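Local coordinates for protein prolyl endopeptidase (Myxococcus xanthus, PDB 2BKL) that probably hydrolyses oligopeptides after proline, and less readily after alanine, as a serine endopeptidase of the S9A family, at residues A[344-349]-A[355-360]; A[367-372]-A[378-383]; A[507-512]-A[540-545]. All blocks are in the same frame, centred on the assembly; numbering follows the deposited sequence.

In the fold
Contacts 1 and 2 belong to adjacent blades of the beta-propeller, whereas contact 3 lies in the alpha/beta-hydrolase domain, its centre about 38 Å from that of contact 1 and 35 Å from that of contact 2. The two propeller contacts have centres about 11 Å apart and meet directly, V357 and P360 of contact 1 packing on Y379 of contact 2. Both rest on antiparallel backbone bonding, but contact 1 is only partly buried and carries two arginines, while contact 2 is buried and trimmed with apolar and aromatic groups. Contact 3, also buried, joins two helices mainly through side chains, without backbone pairing: a histidine-glutamine hydrogen bond beside a small apolar patch.

Contact 1 of 3, residues A[344-349]-A[355-360]; sequences VRVATL and RTVQLP
V344 and V357 lie side by side and point the same way, V344 CG1 resting 3.8 Å from V357 CG2. V344 CG1 stands anti to its own backbone N (chi1 179°), and CG2 of V357 is the branch turned to meet it. Beneath this pair V357 N donates to V344 O at 2.8 Å, and a water extends the pairing by accepting from V344 N and donating to V357 O. One register step on, R345 and T356 rise together from the other face: the aliphatic CG of R345 passes alongside T356 OG1 at 3.9 Å, while its guanidinium reaches on to salt bridges with E343 and D317 and a cation-pi contact with Y336. V346 and R355 point back to the valine face. Their backbones grip each other twice, V346 N to R355 O at 2.8 Å and nearly straight, R355 N to V346 O longer at 3.2 Å. The R355 chain bends at chi3 (76°), which folds its guanidinium back so that NH1 lies 4.2 Å from V346 CG2, the methyl placed obliquely to the guanidinium plane; NH1 is also hydrogen-bonded to V395 O. Beyond the last rung, Q358 NE2 bonds to T356 O from above the carbonyl plane. The whole is an antiparallel beta hairpin, strands 341-348 and 353-356, forming the outer half of a four-stranded propeller blade whose V357 packs against Y379 of the next blade.

Contact 2 of 3, residues A[367-372]-A[378-383]; sequences NLMGLE and YYVFTS
In the propeller blade that runs from strand 364-365 to strand 400-405, M369 of a connecting loop pairs with Y378 of strand 376-383 in a single antiparallel bridge. M369 N donates to Y378 O and Y378 N to M369 O, both at 2.8 Å. Y378 O is also met by the CA of L368, 3.4 Å away, in a CA-H...O contact. The M369 chain bends at chi3 (-88°), which lays its CE methyl along the strand, past Y378 O, to 3.8 Å from V380 CG2. The long loop after the short strand 364-365 thus returns alongside strand 376-383, next to it in this four-stranded antiparallel blade. L368 goes to the Y379 side, its CD2 meeting Y379 CD1 obliquely at 3.9 Å; the Y379 ring is also packed by Y391 of its own blade and by V357 and P360 of contact 1. M369 O sits at the edge of the Y378 ring, in its plane, and W403 meets that ring edge-to-face. N367 OD1 bonds to S333 OG in the neighbouring blade and takes a weak bond from L368 N.

Contact 3 of 3, residues A[507-512]-A[540-545]; sequences DDFHAA and GAAMTQ
H510 reaches edge-on from helix 507-512 to A542 and Q545 of helix 540-545, and this is where the packing is tight. With CG anti to its carbonyl carbon (chi1 -63°), the imidazole spans the gap between the helices: NE2 donates to Q545 OE1 at 3.0 Å in a nearly straight bond (170°) that lies in the ring plane and uses a lone pair of the amide oxygen. On the same rim CE1 comes to 3.5 Å from A542 O. Y550 OH bonds to ND1, so both ring nitrogens are held and the flip of the ring is fixed. A leucine in place of H510 would probably leave Q545 OE1 and the Y550 hydroxyl without this partner and break the polar link between the two helices. Elsewhere the fit is looser. F509 offers only its ring edge, CD2 to A542 CB at 4.1 Å, and toward the partly exposed margin D507 and Q545 do not meet directly but are each hydrogen-bonded to Q503. The axes of the two segments come no closer than 10.0 Å and cross at -68°. Helices 503-518 and 534-545 pack on one face of the central alpha/beta-hydrolase sheet, F509 on L450 and I529 and A542 on I529; helix 534-545 follows S533, probably the nucleophile.

Contact 1 of 3, residues A[344-349]-A[355-360]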
loop_
_atom_site.group_PDB
_atom_site.type_symbol
_atom_site.label_atom_id
_atom_site.label_comp_id
_atom_site.label_asym_id
_atom_site.label_seq_id
_atom_site.Cartn_x
_atom_site.Cartn_y
_atom_site.Cartn_z
ATOM N N VAL A 344 6.552 -4.251 -20.012
ATOM C CA VAL A 344 5.789 -5.482 -19.990
ATOM C C VAL A 344 6.163 -6.315 -21.212
ATOM O O VAL A 344 6.158 -5.844 -22.340
ATOM C CB VAL A 344 4.281 -5.196 -19.930
ATOM C CG1 VAL A 344 3.494 -6.518 -19.944
ATOM C CG2 VAL A 344 3.965 -4.387 -18.662
ATOM N N ARG A 345 6.516 -7.578 -20.965
ATOM C CA ARG A 345 6.982 -8.498 -22.008
ATOM C C ARG A 345 6.114 -9.751 -22.032
ATOM O O ARG A 345 5.770 -10.321 -20.980
ATOM C CB ARG A 345 8.432 -8.885 -21.738
ATOM C CG ARG A 345 9.397 -7.710 -21.702
ATOM C CD ARG A 345 10.833 -8.147 -21.544
ATOM N NE ARG A 345 11.696 -7.021 -21.210
ATOM C CZ ARG A 345 12.888 -7.126 -20.632
ATOM N NH1 ARG A 345 13.390 -8.298 -20.293
ATOM N NH2 ARG A 345 13.585 -6.026 -20.372
ATOM N N VAL A 346 5.710 -10.150 -23.228
ATOM C CA VAL A 346 4.919 -11.351 -23.450
ATOM C C VAL A 346 5.868 -12.438 -23.921
ATOM O O VAL A 346 6.686 -12.200 -24.803
ATOM C CB VAL A 346 3.798 -11.115 -24.488
ATOM C CG1 VAL A 346 3.027 -12.412 -24.796
ATOM C CG2 VAL A 346 2.856 -10.064 -23.958
ATOM N N ALA A 347 5.777 -13.593 -23.295
ATOM C CA ALA A 347 6.585 -14.773 -23.640
ATOM C C ALA A 347 5.691 -15.996 -23.775
ATOM O O ALA A 347 4.581 -16.022 -23.241
ATOM C CB ALA A 347 7.640 -15.035 -22.574
ATOM N N THR A 348 6.178 -17.041 -24.450
ATOM C CA THR A 348 5.413 -18.270 -24.481
ATOM C C THR A 348 5.504 -18.946 -23.135
ATOM O O THR A 348 6.311 -18.577 -22.273
ATOM C CB THR A 348 5.915 -19.255 -25.559
ATOM O OG1 THR A 348 7.216 -19.719 -25.200
ATOM C CG2 THR A 348 6.060 -18.561 -26.927
ATOM N N LEU A 349 4.698 -19.977 -22.960
ATOM C CA LEU A 349 4.742 -20.785 -21.740
ATOM C C LEU A 349 6.086 -21.508 -21.546
ATOM O O LEU A 349 6.404 -21.933 -20.442
ATOM C CB LEU A 349 3.589 -21.791 -21.731
ATOM C CG LEU A 349 2.181 -21.223 -21.636
ATOM C CD1 LEU A 349 1.153 -22.352 -21.786
ATOM C CD2 LEU A 349 1.977 -20.450 -20.344
ATOM N N ARG A 355 6.932 -10.638 -27.639
ATOM C CA ARG A 355 7.014 -9.219 -27.912
ATOM C C ARG A 355 7.067 -8.416 -26.631
ATOM O O ARG A 355 6.793 -8.938 -25.566
ATOM C CB ARG A 355 5.824 -8.779 -28.758
ATOM C CG ARG A 355 4.541 -8.541 -27.997
ATOM C CD ARG A 355 3.390 -8.248 -28.916
ATOM N NE ARG A 355 2.913 -9.460 -29.569
ATOM C CZ ARG A 355 2.032 -10.298 -29.066
ATOM N NH1 ARG A 355 1.456 -10.048 -27.905
ATOM N NH2 ARG A 355 1.692 -11.368 -29.763
ATOM N N THR A 356 7.420 -7.145 -26.750
ATOM C CA THR A 356 7.321 -6.162 -25.690
ATOM C C THR A 356 6.116 -5.298 -25.975
ATOM O O THR A 356 5.893 -4.847 -27.106
ATOM C CB THR A 356 8.611 -5.321 -25.654
ATOM O OG1 THR A 356 9.711 -6.160 -25.246
ATOM C CG2 THR A 356 8.551 -4.246 -24.589
ATOM N N VAL A 357 5.305 -5.094 -24.946
ATOM C CA VAL A 357 4.161 -4.219 -25.043
ATOM C C VAL A 357 4.621 -2.792 -25.290
ATOM O O VAL A 357 5.472 -2.264 -24.576
ATOM C CB VAL A 357 3.276 -4.298 -23.789
ATOM C CG1 VAL A 357 2.049 -3.398 -23.953
ATOM C CG2 VAL A 357 2.822 -5.690 -23.549
ATOM N N GLN A 358 4.099 -2.157 -26.337
ATOM C CA GLN A 358 4.486 -0.798 -26.669
ATOM C C GLN A 358 3.598 0.183 -25.946
ATOM O O GLN A 358 2.401 0.294 -26.204
ATOM C CB GLN A 358 4.400 -0.587 -28.180
ATOM C CG GLN A 358 5.276 -1.563 -28.968
ATOM C CD GLN A 358 6.755 -1.439 -28.665
ATOM O OE1 GLN A 358 7.349 -0.356 -28.836
ATOM N NE2 GLN A 358 7.379 -2.533 -28.249
ATOM N N LEU A 359 4.207 0.889 -25.000
ATOM C CA LEU A 359 3.471 1.772 -24.116
ATOM C C LEU A 359 3.269 3.125 -24.784
ATOM O O LEU A 359 4.060 3.550 -25.642
ATOM C CB LEU A 359 4.228 1.953 -22.806
ATOM C CG LEU A 359 4.551 0.639 -22.100
ATOM C CD1 LEU A 359 5.388 0.899 -20.841
ATOM C CD2 LEU A 359 3.321 -0.159 -21.761
ATOM N N PRO A 360 2.248 3.837 -24.353
ATOM C CA PRO A 360 1.956 5.148 -24.954
ATOM C C PRO A 360 2.994 6.237 -24.655
ATOM O O PRO A 360 3.054 7.244 -25.367
ATOM C CB PRO A 360 0.588 5.519 -24.363
ATOM C CG PRO A 360 0.219 4.521 -23.417
ATOM C CD PRO A 360 1.262 3.444 -23.342
HETATM O O HOH W 1 6.413 -2.358 -22.078
#

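Contact 2 of 3, residues A[367-372]-A[378-383]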
loop_
_atom_site.group_PDB
_atom_site.type_symbol
_atom_site.label_atom_id
_atom_site.label_comp_id
_atom_site.label_asym_id
_atom_site.label_seq_id
_atom_site.Cartn_x
_atom_site.Cartn_y
_atom_site.Cartn_z
ATOM N N ASN A 367 0.990 -4.950 -15.207
ATOM C CA ASN A 367 1.079 -6.170 -15.979
ATOM C C ASN A 367 -0.243 -6.378 -16.698
ATOM O O ASN A 367 -1.266 -5.782 -16.348
ATOM C CB ASN A 367 1.442 -7.355 -15.085
ATOM C CG ASN A 367 2.117 -8.486 -15.846
ATOM O OD1 ASN A 367 2.378 -8.371 -17.012
ATOM N ND2 ASN A 367 2.461 -9.551 -15.147
ATOM N N LEU A 368 -0.234 -7.224 -17.704
ATOM C CA LEU A 368 -1.467 -7.615 -18.347
ATOM C C LEU A 368 -2.352 -8.380 -17.384
ATOM O O LEU A 368 -1.879 -9.179 -16.569
ATOM C CB LEU A 368 -1.189 -8.454 -19.571
ATOM C CG LEU A 368 -0.496 -7.778 -20.740
ATOM C CD1 LEU A 368 -0.292 -8.782 -21.871
ATOM C CD2 LEU A 368 -1.281 -6.577 -21.215
ATOM N N MET A 369 -3.645 -8.061 -17.460
ATOM C CA MET A 369 -4.675 -8.608 -16.608
ATOM C C MET A 369 -5.726 -9.287 -17.472
ATOM O O MET A 369 -6.255 -8.690 -18.403
ATOM C CB MET A 369 -5.335 -7.501 -15.800
ATOM C CG MET A 369 -4.390 -6.859 -14.804
ATOM S SD MET A 369 -5.199 -5.470 -14.055
ATOM C CE MET A 369 -4.790 -4.277 -15.172
ATOM N N GLY A 370 -6.068 -10.506 -17.114
ATOM C CA GLY A 370 -7.049 -11.272 -17.834
ATOM C C GLY A 370 -7.139 -12.658 -17.266
ATOM O O GLY A 370 -7.100 -12.847 -16.053
ATOM N N LEU A 371 -7.249 -13.622 -18.158
ATOM C CA LEU A 371 -7.377 -15.009 -17.768
ATOM C C LEU A 371 -6.540 -15.871 -18.684
ATOM O O LEU A 371 -6.255 -15.510 -19.825
ATOM C CB LEU A 371 -8.841 -15.501 -17.789
ATOM C CG LEU A 371 -9.796 -14.939 -16.744
ATOM C CD1 LEU A 371 -11.193 -15.442 -16.987
ATOM C CD2 LEU A 371 -9.392 -15.278 -15.353
ATOM N N GLU A 372 -6.214 -17.064 -18.204
ATOM C CA GLU A 372 -5.333 -17.955 -18.925
ATOM C C GLU A 372 -5.918 -18.410 -20.275
ATOM O O GLU A 372 -5.176 -18.740 -21.189
ATOM C CB GLU A 372 -5.024 -19.208 -18.085
ATOM C CG GLU A 372 -4.370 -18.889 -16.754
ATOM C CD GLU A 372 -5.347 -18.731 -15.600
ATOM O OE1 GLU A 372 -6.513 -18.291 -15.833
ATOM O OE2 GLU A 372 -4.988 -19.035 -14.441
ATOM N N TYR A 378 -5.955 -6.721 -20.392
ATOM C CA TYR A 378 -5.971 -5.291 -20.205
ATOM C C TYR A 378 -4.772 -4.850 -19.415
ATOM O O TYR A 378 -4.237 -5.607 -18.596
ATOM C CB TYR A 378 -7.254 -4.881 -19.456
ATOM C CG TYR A 378 -8.542 -5.185 -20.167
ATOM C CD1 TYR A 378 -9.064 -6.460 -20.146
ATOM C CD2 TYR A 378 -9.240 -4.198 -20.838
ATOM C CE1 TYR A 378 -10.250 -6.750 -20.808
ATOM C CE2 TYR A 378 -10.424 -4.480 -21.481
ATOM C CZ TYR A 378 -10.904 -5.746 -21.461
ATOM O OH TYR A 378 -12.088 -6.040 -22.108
ATOM N N TYR A 379 -4.322 -3.622 -19.646
ATOM C CA TYR A 379 -3.365 -3.030 -18.744
ATOM C C TYR A 379 -3.686 -1.569 -18.524
ATOM O O TYR A 379 -4.353 -0.921 -19.341
ATOM C CB TYR A 379 -1.916 -3.211 -19.222
ATOM C CG TYR A 379 -1.463 -2.325 -20.357
ATOM C CD1 TYR A 379 -1.599 -2.721 -21.671
ATOM C CD2 TYR A 379 -0.846 -1.097 -20.107
ATOM C CE1 TYR A 379 -1.139 -1.894 -22.737
ATOM C CE2 TYR A 379 -0.404 -0.296 -21.135
ATOM C CZ TYR A 379 -0.583 -0.699 -22.451
ATOM O OH TYR A 379 -0.097 0.126 -23.449
ATOM N N VAL A 380 -3.225 -1.077 -17.386
ATOM C CA VAL A 380 -3.410 0.312 -16.989
ATOM C C VAL A 380 -2.122 1.065 -17.171
ATOM O O VAL A 380 -1.059 0.561 -16.815
ATOM C CB VAL A 380 -3.826 0.343 -15.501
ATOM C CG1 VAL A 380 -4.053 1.764 -15.007
ATOM C CG2 VAL A 380 -5.073 -0.500 -15.237
ATOM N N PHE A 381 -2.210 2.265 -17.736
ATOM C CA PHE A 381 -1.078 3.166 -17.869
ATOM C C PHE A 381 -1.365 4.522 -17.242
ATOM O O PHE A 381 -2.436 5.092 -17.434
ATOM C CB PHE A 381 -0.720 3.339 -19.334
ATOM C CG PHE A 381 0.412 4.287 -19.550
ATOM C CD1 PHE A 381 1.720 3.837 -19.455
ATOM C CD2 PHE A 381 0.165 5.613 -19.839
ATOM C CE1 PHE A 381 2.764 4.690 -19.627
ATOM C CE2 PHE A 381 1.194 6.480 -20.000
ATOM C CZ PHE A 381 2.500 6.032 -19.909
ATOM N N THR A 382 -0.428 5.032 -16.460
ATOM C CA THR A 382 -0.524 6.383 -15.898
ATOM C C THR A 382 0.840 7.028 -16.019
ATOM O O THR A 382 1.839 6.381 -16.226
ATOM C CB THR A 382 -0.927 6.434 -14.398
ATOM O OG1 THR A 382 0.029 5.667 -13.612
ATOM C CG2 THR A 382 -2.236 5.751 -14.146
ATOM N N SER A 383 0.882 8.329 -15.806
ATOM C CA SER A 383 2.155 9.016 -15.551
ATOM C C SER A 383 1.870 10.120 -14.568
ATOM O O SER A 383 0.732 10.353 -14.193
ATOM C CB SER A 383 2.788 9.589 -16.841
ATOM O OG SER A 383 2.235 10.843 -17.215
#

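Contact 3 of 3, residues A[507-512]-A[540-545]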
loop_
_atom_site.group_PDB
_atom_site.type_symbol
_atom_site.label_atom_id
_atom_site.label_comp_id
_atom_site.label_asym_id
_atom_site.label_seq_id
_atom_site.Cartn_x
_atom_site.Cartn_y
_atom_site.Cartn_z
ATOM N N ASP A 507 19.227 7.769 5.257
ATOM C CA ASP A 507 20.355 8.426 4.581
ATOM C C ASP A 507 20.055 8.740 3.109
ATOM O O ASP A 507 20.370 9.821 2.623
ATOM C CB ASP A 507 21.612 7.611 4.707
ATOM C CG ASP A 507 22.135 7.524 6.108
ATOM O OD1 ASP A 507 21.797 8.371 6.972
ATOM O OD2 ASP A 507 22.911 6.613 6.388
ATOM N N ASP A 508 19.404 7.823 2.405
ATOM C CA ASP A 508 18.970 8.086 1.040
ATOM C C ASP A 508 18.024 9.269 0.982
ATOM O O ASP A 508 18.088 10.056 0.060
ATOM C CB ASP A 508 18.282 6.866 0.426
ATOM C CG ASP A 508 19.201 5.699 0.180
ATOM O OD1 ASP A 508 20.450 5.803 0.308
ATOM O OD2 ASP A 508 18.690 4.589 -0.114
ATOM N N PHE A 509 17.142 9.426 1.969
ATOM C CA PHE A 509 16.175 10.527 1.949
ATOM C C PHE A 509 16.831 11.852 2.281
ATOM O O PHE A 509 16.538 12.853 1.621
ATOM C CB PHE A 509 15.052 10.222 2.941
ATOM C CG PHE A 509 13.751 10.954 2.686
ATOM C CD1 PHE A 509 13.073 10.854 1.491
ATOM C CD2 PHE A 509 13.194 11.734 3.668
ATOM C CE1 PHE A 509 11.850 11.476 1.297
ATOM C CE2 PHE A 509 11.966 12.364 3.471
ATOM C CZ PHE A 509 11.304 12.228 2.274
ATOM N N HIS A 510 17.696 11.877 3.306
ATOM C CA HIS A 510 18.432 13.110 3.574
ATOM C C HIS A 510 19.197 13.570 2.297
ATOM O O HIS A 510 19.232 14.752 1.994
ATOM C CB HIS A 510 19.449 12.962 4.667
ATOM C CG HIS A 510 18.906 12.629 6.025
ATOM N ND1 HIS A 510 17.933 13.380 6.648
ATOM C CD2 HIS A 510 19.281 11.669 6.910
ATOM C CE1 HIS A 510 17.717 12.876 7.853
ATOM N NE2 HIS A 510 18.506 11.829 8.031
ATOM N N ALA A 511 19.800 12.634 1.574
ATOM C CA ALA A 511 20.558 12.960 0.371
ATOM C C ALA A 511 19.654 13.490 -0.733
ATOM O O ALA A 511 20.089 14.334 -1.518
ATOM C CB ALA A 511 21.362 11.755 -0.083
ATOM N N ALA A 512 18.410 13.020 -0.824
ATOM C CA ALA A 512 17.458 13.573 -1.802
ATOM C C ALA A 512 17.176 15.036 -1.470
ATOM O O ALA A 512 17.146 15.879 -2.373
ATOM C CB ALA A 512 16.168 12.794 -1.799
ATOM N N GLY A 540 9.499 11.104 10.279
ATOM C CA GLY A 540 9.852 11.286 11.671
ATOM C C GLY A 540 11.325 11.126 11.956
ATOM O O GLY A 540 11.916 11.913 12.728
ATOM N N ALA A 541 11.954 10.128 11.321
ATOM C CA ALA A 541 13.390 9.912 11.423
ATOM C C ALA A 541 14.143 11.084 10.778
ATOM O O ALA A 541 15.088 11.611 11.325
ATOM C CB ALA A 541 13.759 8.581 10.782
ATOM N N ALA A 542 13.665 11.511 9.622
ATOM C CA ALA A 542 14.342 12.581 8.899
ATOM C C ALA A 542 14.326 13.855 9.757
ATOM O O ALA A 542 15.358 14.516 9.896
ATOM C CB ALA A 542 13.690 12.815 7.566
ATOM N N MET A 543 13.174 14.190 10.356
ATOM C CA MET A 543 13.054 15.467 11.065
ATOM C C MET A 543 13.778 15.442 12.393
ATOM O O MET A 543 14.202 16.486 12.867
ATOM C CB MET A 543 11.606 15.892 11.216
ATOM C CG MET A 543 10.847 15.248 12.282
ATOM S SD MET A 543 9.213 16.054 12.569
ATOM C CE MET A 543 9.431 17.333 13.377
ATOM N N THR A 544 13.925 14.264 13.008
ATOM C CA THR A 544 14.656 14.173 14.272
ATOM C C THR A 544 16.163 14.102 14.068
ATOM O O THR A 544 16.931 14.556 14.926
ATOM C CB THR A 544 14.168 12.993 15.153
ATOM O OG1 THR A 544 14.133 11.774 14.417
ATOM C CG2 THR A 544 12.731 13.231 15.700
ATOM N N GLN A 545 16.605 13.522 12.957
ATOM C CA GLN A 545 18.047 13.421 12.645
ATOM C C GLN A 545 18.668 14.683 12.078
ATOM O O GLN A 545 19.773 15.071 12.474
ATOM C CB GLN A 545 18.296 12.255 11.676
ATOM C CG GLN A 545 17.993 10.914 12.316
ATOM C CD GLN A 545 18.308 9.723 11.447
ATOM O OE1 GLN A 545 18.584 9.848 10.249
ATOM N NE2 GLN A 545 18.256 8.537 12.051
#